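Local coordinates for protein TRAP dicarboxylate transporter-DctP subunit (Desulfovibrio salexigens, PDB 4N6D) that probably captures a small, likely carboxylate-bearing solute in the periplasm and hands it to the membrane subunits of a TRAP transporter, at residues A[155-163]-A[288-299]; A[135-143]-A[236-244]. One frame throughout, in Å; residues are numbered along the deposited sequence.

How the contacts relate
Following the chain from its N terminus, residues 135-143 come first, then 155-163, then 236-244 and finally 288-299, so the two contacts cross: contact 2 opens before contact 1 and closes before it. Contact 2 closes a loop of 92 residues by pairing edge strand 139-146 with strand 234-240 of the five-stranded mixed sheet. Contact 1 closes one of 124 residues, tying the loop after strand 151-154 to strand 288-290, an edge of the four-stranded sheet, and to the start of helix 294-317. Their centres lie about 41 Å apart on opposite sides of the chain's centre, consistent with the two lobes of a periplasmic solute-binding fold.

Contact 1 of 2, residues A[155-163]-A[288-299]; sequences KVPVRNLDD and EMIKMSDADMQA
Arg-159 and Glu-288 form an end-on, two-pronged salt bridge: NH2 of Arg-159 reaches OE2 of Glu-288 at 2.9 Å and NH1 meets OE1 at 3.2 Å. Both oxygens lie near the guanidinium plane, but the carboxylate is turned 36° against it, and OE2 is met from above its own plane. The extended arginine chain runs about perpendicular to the glutamate. A second polar link joins the backbone of Leu-161 to the helix start, its N donating to Asp-296 OD2 over 3.1 Å from well above the carboxylate plane. Water 2 donates to the same OD2 and to Arg-159 O and accepts from Ser-293 N; water 1 bridges Arg-159 O and Lys-291 O. Ser-293 is the N-cap of helix 294-317, its OG accepting from Asp-296 N, so Asp-296 is held at both backbone and side chain. On the facing loop, Asn-160 OD1 accepts from Asp-163 N in an Asx motif, while Asp-163 OD2 takes the N-H groups of both Arg-159 and Asn-160. The loop after strand 151-154 packs against strands 288-290 and 224-226 of the four-stranded sheet, Val-158 O bonding Thr-226 OG1. Ile-290 CD1 lies over one guanidinium face, 3.6 Å from Arg-159 NH2, and also touches Pro-157 CB at 3.9 Å. Met-292 brings SD to 4.0 Å from Asn-160 C. The side chains of Leu-161, with CG beside its backbone N (chi1 -78°), and Asp-296 run antiparallel alongside each other, and Leu-161 CD1 ends 3.7 Å from Ala-299 CB.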
loop_
_atom_site.group_PDB
_atom_site.type_symbol
_atom_site.label_atom_id
_atom_site.label_comp_id
_atom_site.label_asym_id
_atom_site.label_seq_id
_atom_site.Cartn_x
_atom_site.Cartn_y
_atom_site.Cartn_z
ATOM N N LYS A 155 -5.695 13.071 18.589
ATOM C CA LYS A 155 -5.794 14.364 19.264
ATOM C C LYS A 155 -5.040 14.384 20.568
ATOM O O LYS A 155 -4.474 15.403 20.946
ATOM C CB LYS A 155 -7.264 14.706 19.543
ATOM C CG LYS A 155 -8.109 14.828 18.299
ATOM C CD LYS A 155 -9.559 15.190 18.615
ATOM C CE LYS A 155 -9.659 16.440 19.441
ATOM N NZ LYS A 155 -11.102 16.718 19.740
ATOM N N VAL A 156 -5.089 13.263 21.270
ATOM C CA VAL A 156 -4.434 13.089 22.557
ATOM C C VAL A 156 -3.406 11.956 22.405
ATOM O O VAL A 156 -3.621 11.001 21.657
ATOM C CB VAL A 156 -5.478 12.751 23.651
ATOM C CG1 VAL A 156 -4.822 12.268 24.942
ATOM C CG2 VAL A 156 -6.370 13.942 23.916
ATOM N N PRO A 157 -2.266 12.062 23.090
ATOM C CA PRO A 157 -1.214 11.064 22.824
ATOM C C PRO A 157 -1.621 9.627 23.154
ATOM O O PRO A 157 -2.212 9.381 24.207
ATOM C CB PRO A 157 -0.074 11.473 23.767
ATOM C CG PRO A 157 -0.408 12.828 24.263
ATOM C CD PRO A 157 -1.856 13.065 24.084
ATOM N N VAL A 158 -1.320 8.709 22.248
ATOM C CA VAL A 158 -1.408 7.277 22.530
ATOM C C VAL A 158 0.019 6.800 22.786
ATOM O O VAL A 158 0.791 6.607 21.846
ATOM C CB VAL A 158 -2.071 6.506 21.381
ATOM C CG1 VAL A 158 -1.992 5.028 21.622
ATOM C CG2 VAL A 158 -3.522 6.946 21.242
ATOM N N ARG A 159 0.374 6.635 24.054
ATOM C CA ARG A 159 1.733 6.233 24.409
ATOM C C ARG A 159 1.822 4.767 24.786
ATOM O O ARG A 159 2.914 4.189 24.813
ATOM C CB ARG A 159 2.243 7.101 25.548
ATOM C CG ARG A 159 2.145 8.580 25.238
ATOM C CD ARG A 159 2.896 9.404 26.241
ATOM N NE ARG A 159 2.731 10.825 25.933
ATOM C CZ ARG A 159 3.446 11.485 25.026
ATOM N NH1 ARG A 159 3.210 12.771 24.829
ATOM N NH2 ARG A 159 4.395 10.882 24.340
ATOM N N ASN A 160 0.675 4.153 25.051
ATOM C CA ASN A 160 0.636 2.734 25.386
ATOM C C ASN A 160 -0.720 2.137 25.053
ATOM O O ASN A 160 -1.633 2.828 24.584
ATOM C CB ASN A 160 0.942 2.540 26.869
ATOM C CG ASN A 160 0.001 3.327 27.759
ATOM O OD1 ASN A 160 -1.212 3.329 27.540
ATOM N ND2 ASN A 160 0.555 4.018 28.750
ATOM N N LEU A 161 -0.857 0.840 25.282
ATOM C CA LEU A 161 -2.090 0.174 24.906
ATOM C C LEU A 161 -3.280 0.590 25.741
ATOM O O LEU A 161 -4.415 0.531 25.272
ATOM C CB LEU A 161 -1.913 -1.336 24.997
ATOM C CG LEU A 161 -1.159 -1.926 23.826
ATOM C CD1 LEU A 161 -0.988 -3.413 24.085
ATOM C CD2 LEU A 161 -1.878 -1.692 22.502
ATOM N N ASP A 162 -3.039 0.993 26.982
ATOM C CA ASP A 162 -4.134 1.430 27.827
ATOM C C ASP A 162 -4.779 2.679 27.229
ATOM O O ASP A 162 -5.985 2.860 27.327
ATOM C CB ASP A 162 -3.659 1.675 29.256
ATOM C CG ASP A 162 -4.799 1.990 30.212
ATOM O OD1 ASP A 162 -5.669 1.114 30.420
ATOM O OD2 ASP A 162 -4.808 3.110 30.770
ATOM N N ASP A 163 -3.972 3.506 26.573
ATOM C CA ASP A 163 -4.473 4.738 25.954
ATOM C C ASP A 163 -5.440 4.464 24.790
ATOM O O ASP A 163 -6.217 5.349 24.422
ATOM C CB ASP A 163 -3.315 5.593 25.450
ATOM C CG ASP A 163 -2.487 6.181 26.563
ATOM O OD1 ASP A 163 -3.026 6.422 27.667
ATOM O OD2 ASP A 163 -1.279 6.425 26.324
ATOM N N GLU A 288 4.246 15.506 17.537
ATOM C CA GLU A 288 5.167 14.643 18.263
ATOM C C GLU A 288 5.053 13.224 17.731
ATOM O O GLU A 288 3.951 12.706 17.580
ATOM C CB GLU A 288 4.857 14.652 19.765
ATOM C CG GLU A 288 5.781 13.740 20.561
ATOM C CD GLU A 288 5.409 13.620 22.026
ATOM O OE1 GLU A 288 4.574 14.418 22.508
ATOM O OE2 GLU A 288 5.965 12.715 22.693
ATOM N N MET A 289 6.201 12.616 17.455
ATOM C CA MET A 289 6.262 11.217 17.040
ATOM C C MET A 289 6.447 10.331 18.258
ATOM O O MET A 289 7.327 10.558 19.077
ATOM C CB MET A 289 7.415 10.994 16.069
ATOM C CG MET A 289 7.461 11.955 14.906
ATOM S SD MET A 289 5.984 11.939 13.875
ATOM C CE MET A 289 5.937 10.206 13.350
ATOM N N ILE A 290 5.613 9.308 18.360
ATOM C CA ILE A 290 5.615 8.413 19.506
ATOM C C ILE A 290 5.821 6.959 19.077
ATOM O O ILE A 290 5.304 6.539 18.050
ATOM C CB ILE A 290 4.275 8.509 20.242
ATOM C CG1 ILE A 290 4.059 9.936 20.742
ATOM C CG2 ILE A 290 4.252 7.513 21.408
ATOM C CD1 ILE A 290 2.661 10.196 21.269
ATOM N N LYS A 291 6.603 6.212 19.858
ATOM C CA LYS A 291 6.690 4.763 19.714
ATOM C C LYS A 291 6.218 4.109 20.992
ATOM O O LYS A 291 6.548 4.559 22.086
ATOM C CB LYS A 291 8.129 4.319 19.436
ATOM C CG LYS A 291 8.669 4.728 18.077
ATOM C CD LYS A 291 10.122 4.255 17.906
ATOM C CE LYS A 291 10.721 4.609 16.542
ATOM N NZ LYS A 291 10.797 6.070 16.298
ATOM N N MET A 292 5.439 3.046 20.861
ATOM C CA MET A 292 5.054 2.270 22.037
ATOM C C MET A 292 6.197 1.357 22.479
ATOM O O MET A 292 7.139 1.106 21.725
ATOM C CB MET A 292 3.796 1.455 21.745
ATOM C CG MET A 292 2.554 2.334 21.482
ATOM S SD MET A 292 1.065 1.324 21.599
ATOM C CE MET A 292 0.442 1.516 19.954
ATOM N N SER A 293 6.114 0.855 23.708
ATOM C CA SER A 293 7.152 -0.023 24.239
ATOM C C SER A 293 7.235 -1.325 23.472
ATOM O O SER A 293 6.287 -1.734 22.813
ATOM C CB SER A 293 6.859 -0.354 25.694
ATOM O OG SER A 293 5.693 -1.152 25.770
ATOM N N ASP A 294 8.367 -2.005 23.590
ATOM C CA ASP A 294 8.530 -3.288 22.951
ATOM C C ASP A 294 7.473 -4.258 23.464
ATOM O O ASP A 294 6.948 -5.071 22.710
ATOM C CB ASP A 294 9.925 -3.854 23.238
ATOM C CG ASP A 294 11.036 -3.078 22.537
ATOM O OD1 ASP A 294 10.742 -2.296 21.607
ATOM O OD2 ASP A 294 12.216 -3.270 22.908
ATOM N N ALA A 295 7.178 -4.195 24.757
ATOM C CA ALA A 295 6.193 -5.105 25.315
ATOM C C ALA A 295 4.817 -4.858 24.702
ATOM O O ALA A 295 4.097 -5.807 24.393
ATOM C CB ALA A 295 6.144 -4.985 26.814
ATOM N N ASP A 296 4.454 -3.597 24.506
ATOM C CA ASP A 296 3.173 -3.273 23.893
ATOM C C ASP A 296 3.149 -3.742 22.435
ATOM O O ASP A 296 2.125 -4.251 21.947
ATOM C CB ASP A 296 2.898 -1.765 23.971
ATOM C CG ASP A 296 2.328 -1.322 25.314
ATOM O OD1 ASP A 296 2.106 -2.177 26.197
ATOM O OD2 ASP A 296 2.077 -0.105 25.486
ATOM N N MET A 297 4.270 -3.580 21.727
ATOM C CA MET A 297 4.314 -4.022 20.328
ATOM C C MET A 297 4.134 -5.541 20.232
ATOM O O MET A 297 3.492 -6.041 19.314
ATOM C CB MET A 297 5.612 -3.574 19.653
ATOM C CG MET A 297 5.751 -2.051 19.489
ATOM S SD MET A 297 4.542 -1.385 18.323
ATOM C CE MET A 297 5.340 -1.779 16.766
ATOM N N GLN A 298 4.692 -6.284 21.180
ATOM C CA GLN A 298 4.511 -7.737 21.173
ATOM C C GLN A 298 3.072 -8.108 21.509
ATOM O O GLN A 298 2.538 -9.052 20.962
ATOM C CB GLN A 298 5.457 -8.400 22.160
ATOM C CG GLN A 298 5.404 -9.930 22.136
ATOM C CD GLN A 298 5.716 -10.511 20.769
ATOM O OE1 GLN A 298 6.698 -10.137 20.136
ATOM N NE2 GLN A 298 4.853 -11.391 20.290
ATOM N N ALA A 299 2.443 -7.370 22.417
ATOM C CA ALA A 299 1.038 -7.620 22.722
ATOM C C ALA A 299 0.180 -7.400 21.485
ATOM O O ALA A 299 -0.739 -8.178 21.211
ATOM C CB ALA A 299 0.560 -6.756 23.877
HETATM O O HOH W 1 5.323 5.491 24.416
HETATM O O HOH W 2 3.951 1.737 25.380
#

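Contact 2 of 2, residues A[135-143]-A[236-244]; sequences EFKRFKVLT and AIIMNMNSW. With I3C (5-amino-2,4,6-triiodobenzene-1,3-dicarboxylic acid), chain C.
Ile-238 points its CD1 methyl at one face of the Phe-139 ring where antiparallel strands 139-146 and 234-240 pair at one edge of the five-stranded sheet in this periplasmic binding protein fold. This CD1 sits over the ring centre, 3.7 Å from the centroid and 13° off the normal, a CH-pi contact; Arg-138 CB covers the opposite face and Met-239 O lies at the ring edge. On the other side of the sheet, Lys-140 is laid across Trp-244 of helix 241-245. With CG anti to the backbone N (chi1 169°) and a bend at chi2, its chain runs over the indole, CG lying 3.9 Å from the centroid of the six-membered ring, before NZ bonds Asn-256 OD1. Leu-142 rests CD1 at 3.8 Å from Met-239 CB. Two bonds join Lys-140 and Met-239, a hydrogen-bonded pair; a beta bulge then shifts the register, so that Leu-142 N gives to Ile-237 O and Ile-237 N to Thr-143 O. Phe-136, from the turn ahead of the strand, sets CE1 3.7 Å from Ala-236 CB. Asn-240 N-caps the helix, while water 3 bridges Arg-138 O and Met-241 N. The Arg-138 guanidinium lies between Lys-137 CE and iodine I2 of the triiodobenzene phasing compound (I3C), its NH2 3.3 Å from N13 of that compound. Thr-143 CG2 and Ile-237 CG1, on side chains standing side by side, are tightly packed at 3.5 Å.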
loop_
_atom_site.group_PDB
_atom_site.type_symbol
_atom_site.label_atom_id
_atom_site.label_comp_id
_atom_site.label_asym_id
_atom_site.label_seq_id
_atom_site.Cartn_x
_atom_site.Cartn_y
_atom_site.Cartn_z
ATOM N N GLU A 135 -3.424 -16.043 -9.739
ATOM C CA GLU A 135 -4.382 -14.949 -9.605
ATOM C C GLU A 135 -4.153 -13.853 -10.645
ATOM O O GLU A 135 -5.078 -13.069 -10.972
ATOM C CB GLU A 135 -4.350 -14.348 -8.195
ATOM C CG GLU A 135 -3.030 -13.752 -7.787
ATOM C CD GLU A 135 -2.754 -13.881 -6.287
ATOM O OE1 GLU A 135 -3.144 -14.907 -5.695
ATOM O OE2 GLU A 135 -2.150 -12.950 -5.723
ATOM N N PHE A 136 -2.941 -13.788 -11.184
ATOM C CA PHE A 136 -2.629 -12.778 -12.206
ATOM C C PHE A 136 -2.506 -13.342 -13.611
ATOM O O PHE A 136 -2.054 -12.651 -14.516
ATOM C CB PHE A 136 -1.343 -12.020 -11.856
ATOM C CG PHE A 136 -1.490 -11.082 -10.697
ATOM C CD1 PHE A 136 -2.267 -9.953 -10.814
ATOM C CD2 PHE A 136 -0.842 -11.326 -9.496
ATOM C CE1 PHE A 136 -2.402 -9.073 -9.746
ATOM C CE2 PHE A 136 -0.989 -10.437 -8.415
ATOM C CZ PHE A 136 -1.765 -9.334 -8.558
ATOM N N LYS A 137 -2.926 -14.580 -13.809
ATOM C CA LYS A 137 -2.658 -15.273 -15.066
ATOM C C LYS A 137 -3.281 -14.627 -16.303
ATOM O O LYS A 137 -2.796 -14.840 -17.422
ATOM C CB LYS A 137 -3.125 -16.731 -14.983
ATOM C CG LYS A 137 -4.643 -16.890 -15.067
ATOM C CD LYS A 137 -5.062 -18.354 -15.125
ATOM C CE LYS A 137 -6.020 -18.620 -16.277
ATOM N NZ LYS A 137 -7.213 -19.414 -15.831
ATOM N N ARG A 138 -4.325 -13.828 -16.116
ATOM C CA ARG A 138 -5.010 -13.188 -17.238
ATOM C C ARG A 138 -4.313 -11.928 -17.719
ATOM O O ARG A 138 -4.682 -11.376 -18.761
ATOM C CB ARG A 138 -6.423 -12.827 -16.836
ATOM C CG ARG A 138 -7.226 -14.032 -16.421
ATOM C CD ARG A 138 -8.306 -14.340 -17.394
ATOM N NE ARG A 138 -9.177 -15.380 -16.856
ATOM C CZ ARG A 138 -9.286 -16.610 -17.334
ATOM N NH1 ARG A 138 -10.122 -17.465 -16.751
ATOM N NH2 ARG A 138 -8.574 -16.988 -18.390
ATOM N N PHE A 139 -3.329 -11.466 -16.954
ATOM C CA PHE A 139 -2.696 -10.170 -17.211
ATOM C C PHE A 139 -1.191 -10.266 -17.339
ATOM O O PHE A 139 -0.580 -11.226 -16.867
ATOM C CB PHE A 139 -2.975 -9.215 -16.050
ATOM C CG PHE A 139 -4.417 -9.056 -15.742
ATOM C CD1 PHE A 139 -5.244 -8.337 -16.588
ATOM C CD2 PHE A 139 -4.955 -9.612 -14.605
ATOM C CE1 PHE A 139 -6.597 -8.184 -16.297
ATOM C CE2 PHE A 139 -6.306 -9.481 -14.322
ATOM C CZ PHE A 139 -7.121 -8.771 -15.157
ATOM N N LYS A 140 -0.587 -9.264 -17.959
ATOM C CA LYS A 140 0.818 -8.974 -17.711
ATOM C C LYS A 140 0.891 -8.069 -16.483
ATOM O O LYS A 140 0.241 -7.024 -16.442
ATOM C CB LYS A 140 1.459 -8.269 -18.898
ATOM C CG LYS A 140 2.861 -7.720 -18.575
ATOM C CD LYS A 140 3.874 -8.825 -18.291
ATOM C CE LYS A 140 5.253 -8.221 -18.070
ATOM N NZ LYS A 140 6.316 -9.240 -18.008
ATOM N N VAL A 141 1.651 -8.479 -15.474
ATOM C CA VAL A 141 1.862 -7.638 -14.313
ATOM C C VAL A 141 3.050 -6.719 -14.594
ATOM O O VAL A 141 4.190 -7.193 -14.693
ATOM C CB VAL A 141 2.089 -8.469 -13.045
ATOM C CG1 VAL A 141 2.381 -7.566 -11.868
ATOM C CG2 VAL A 141 0.859 -9.346 -12.758
ATOM N N LEU A 142 2.780 -5.428 -14.772
ATOM C CA LEU A 142 3.814 -4.477 -15.186
ATOM C C LEU A 142 4.681 -4.042 -14.014
ATOM O O LEU A 142 5.875 -3.798 -14.194
ATOM C CB LEU A 142 3.197 -3.232 -15.827
ATOM C CG LEU A 142 2.542 -3.529 -17.173
ATOM C CD1 LEU A 142 1.847 -2.275 -17.651
ATOM C CD2 LEU A 142 3.586 -3.967 -18.153
ATOM N N THR A 143 4.065 -3.852 -12.854
ATOM C CA THR A 143 4.805 -3.549 -11.618
ATOM C C THR A 143 3.863 -3.770 -10.438
ATOM O O THR A 143 2.670 -4.025 -10.619
ATOM C CB THR A 143 5.424 -2.114 -11.579
ATOM O OG1 THR A 143 6.374 -2.039 -10.504
ATOM C CG2 THR A 143 4.362 -1.062 -11.387
ATOM N N ALA A 236 -1.224 -3.645 -7.656
ATOM C CA ALA A 236 -0.653 -4.186 -8.874
ATOM C C ALA A 236 -1.019 -3.313 -10.058
ATOM O O ALA A 236 -2.141 -2.807 -10.141
ATOM C CB ALA A 236 -1.149 -5.615 -9.115
ATOM N N ILE A 237 -0.062 -3.126 -10.955
ATOM C CA ILE A 237 -0.338 -2.519 -12.259
ATOM C C ILE A 237 -0.443 -3.643 -13.280
ATOM O O ILE A 237 0.505 -4.413 -13.496
ATOM C CB ILE A 237 0.743 -1.518 -12.663
ATOM C CG1 ILE A 237 0.931 -0.434 -11.575
ATOM C CG2 ILE A 237 0.406 -0.915 -14.033
ATOM C CD1 ILE A 237 -0.360 0.308 -11.187
ATOM N N ILE A 238 -1.629 -3.774 -13.867
ATOM C CA ILE A 238 -1.929 -4.886 -14.768
ATOM C C ILE A 238 -2.148 -4.389 -16.187
ATOM O O ILE A 238 -2.654 -3.285 -16.389
ATOM C CB ILE A 238 -3.188 -5.700 -14.296
ATOM C CG1 ILE A 238 -4.412 -4.799 -14.079
ATOM C CG2 ILE A 238 -2.870 -6.491 -13.018
ATOM C CD1 ILE A 238 -5.751 -5.567 -13.943
ATOM N N MET A 239 -1.775 -5.227 -17.154
ATOM C CA MET A 239 -1.957 -4.902 -18.556
ATOM C C MET A 239 -2.734 -6.015 -19.255
ATOM O O MET A 239 -2.526 -7.203 -18.992
ATOM C CB MET A 239 -0.589 -4.706 -19.208
ATOM C CG MET A 239 -0.671 -4.390 -20.690
ATOM S SD MET A 239 0.921 -3.904 -21.375
ATOM C CE MET A 239 0.405 -3.097 -22.873
ATOM N N ASN A 240 -3.628 -5.605 -20.146
ATOM C CA ASN A 240 -4.424 -6.531 -20.947
ATOM C C ASN A 240 -3.496 -7.429 -21.764
ATOM O O ASN A 240 -2.510 -6.948 -22.333
ATOM C CB ASN A 240 -5.325 -5.722 -21.877
ATOM C CG ASN A 240 -6.038 -6.585 -22.871
ATOM O OD1 ASN A 240 -5.520 -6.836 -23.954
ATOM N ND2 ASN A 240 -7.248 -7.028 -22.526
ATOM N N MET A 241 -3.774 -8.724 -21.792
ATOM C CA MET A 241 -2.873 -9.660 -22.451
ATOM C C MET A 241 -2.788 -9.443 -23.959
ATOM O O MET A 241 -1.704 -9.568 -24.541
ATOM C CB MET A 241 -3.268 -11.109 -22.158
ATOM C CG MET A 241 -2.235 -12.078 -22.617
ATOM S SD MET A 241 -0.802 -12.015 -21.562
ATOM C CE MET A 241 -1.498 -12.755 -20.086
ATOM N N ASN A 242 -3.902 -9.136 -24.624
ATOM C CA ASN A 242 -3.797 -8.823 -26.045
ATOM C C ASN A 242 -2.928 -7.592 -26.306
ATOM O O ASN A 242 -2.123 -7.559 -27.240
ATOM C CB ASN A 242 -5.190 -8.645 -26.648
ATOM C CG ASN A 242 -5.993 -9.914 -26.602
ATOM O OD1 ASN A 242 -6.930 -10.044 -25.819
ATOM N ND2 ASN A 242 -5.643 -10.851 -27.435
ATOM N N SER A 243 -3.076 -6.572 -25.464
ATOM C CA SER A 243 -2.216 -5.407 -25.561
ATOM C C SER A 243 -0.741 -5.754 -25.367
ATOM O O SER A 243 0.110 -5.292 -26.125
ATOM C CB SER A 243 -2.649 -4.334 -24.554
ATOM O OG SER A 243 -4.037 -4.017 -24.724
ATOM N N TRP A 244 -0.429 -6.552 -24.342
ATOM C CA TRP A 244 0.942 -7.002 -24.108
ATOM C C TRP A 244 1.480 -7.790 -25.302
ATOM O O TRP A 244 2.605 -7.563 -25.791
ATOM C CB TRP A 244 0.989 -7.867 -22.839
ATOM C CG TRP A 244 2.318 -8.505 -22.619
ATOM C CD1 TRP A 244 2.633 -9.829 -22.778
ATOM C CD2 TRP A 244 3.531 -7.845 -22.236
ATOM N NE1 TRP A 244 3.969 -10.033 -22.494
ATOM C CE2 TRP A 244 4.541 -8.829 -22.173
ATOM C CE3 TRP A 244 3.863 -6.520 -21.940
ATOM C CZ2 TRP A 244 5.851 -8.526 -21.802
ATOM C CZ3 TRP A 244 5.168 -6.226 -21.577
ATOM C CH2 TRP A 244 6.143 -7.223 -21.526
HETATM I I3 I3C C . -11.220 -18.279 -23.299
HETATM I I2 I3C C . -12.300 -14.649 -18.552
HETATM I I1 I3C C . -13.884 -12.973 -24.074
HETATM O O8 I3C C . -13.615 -16.476 -25.158
HETATM O O9 I3C C . -11.762 -15.338 -25.512
HETATM C C10 I3C C . -13.490 -12.900 -20.908
HETATM N N13 I3C C . -11.288 -17.241 -20.203
HETATM C C1 I3C C . -12.528 -15.560 -23.282
HETATM C C6 I3C C . -11.961 -16.502 -22.445
HETATM C C5 I3C C . -11.874 -16.282 -21.081
HETATM C C4 I3C C . -12.385 -15.103 -20.593
HETATM C C3 I3C C . -12.944 -14.166 -21.436
HETATM C C2 I3C C . -13.030 -14.391 -22.782
HETATM C C7 I3C C . -12.635 -15.803 -24.736
HETATM O O11 I3C C . -12.779 -11.865 -20.833
HETATM O O12 I3C C . -14.692 -12.890 -20.549
HETATM O O HOH W 3 -6.090 -9.387 -20.149
#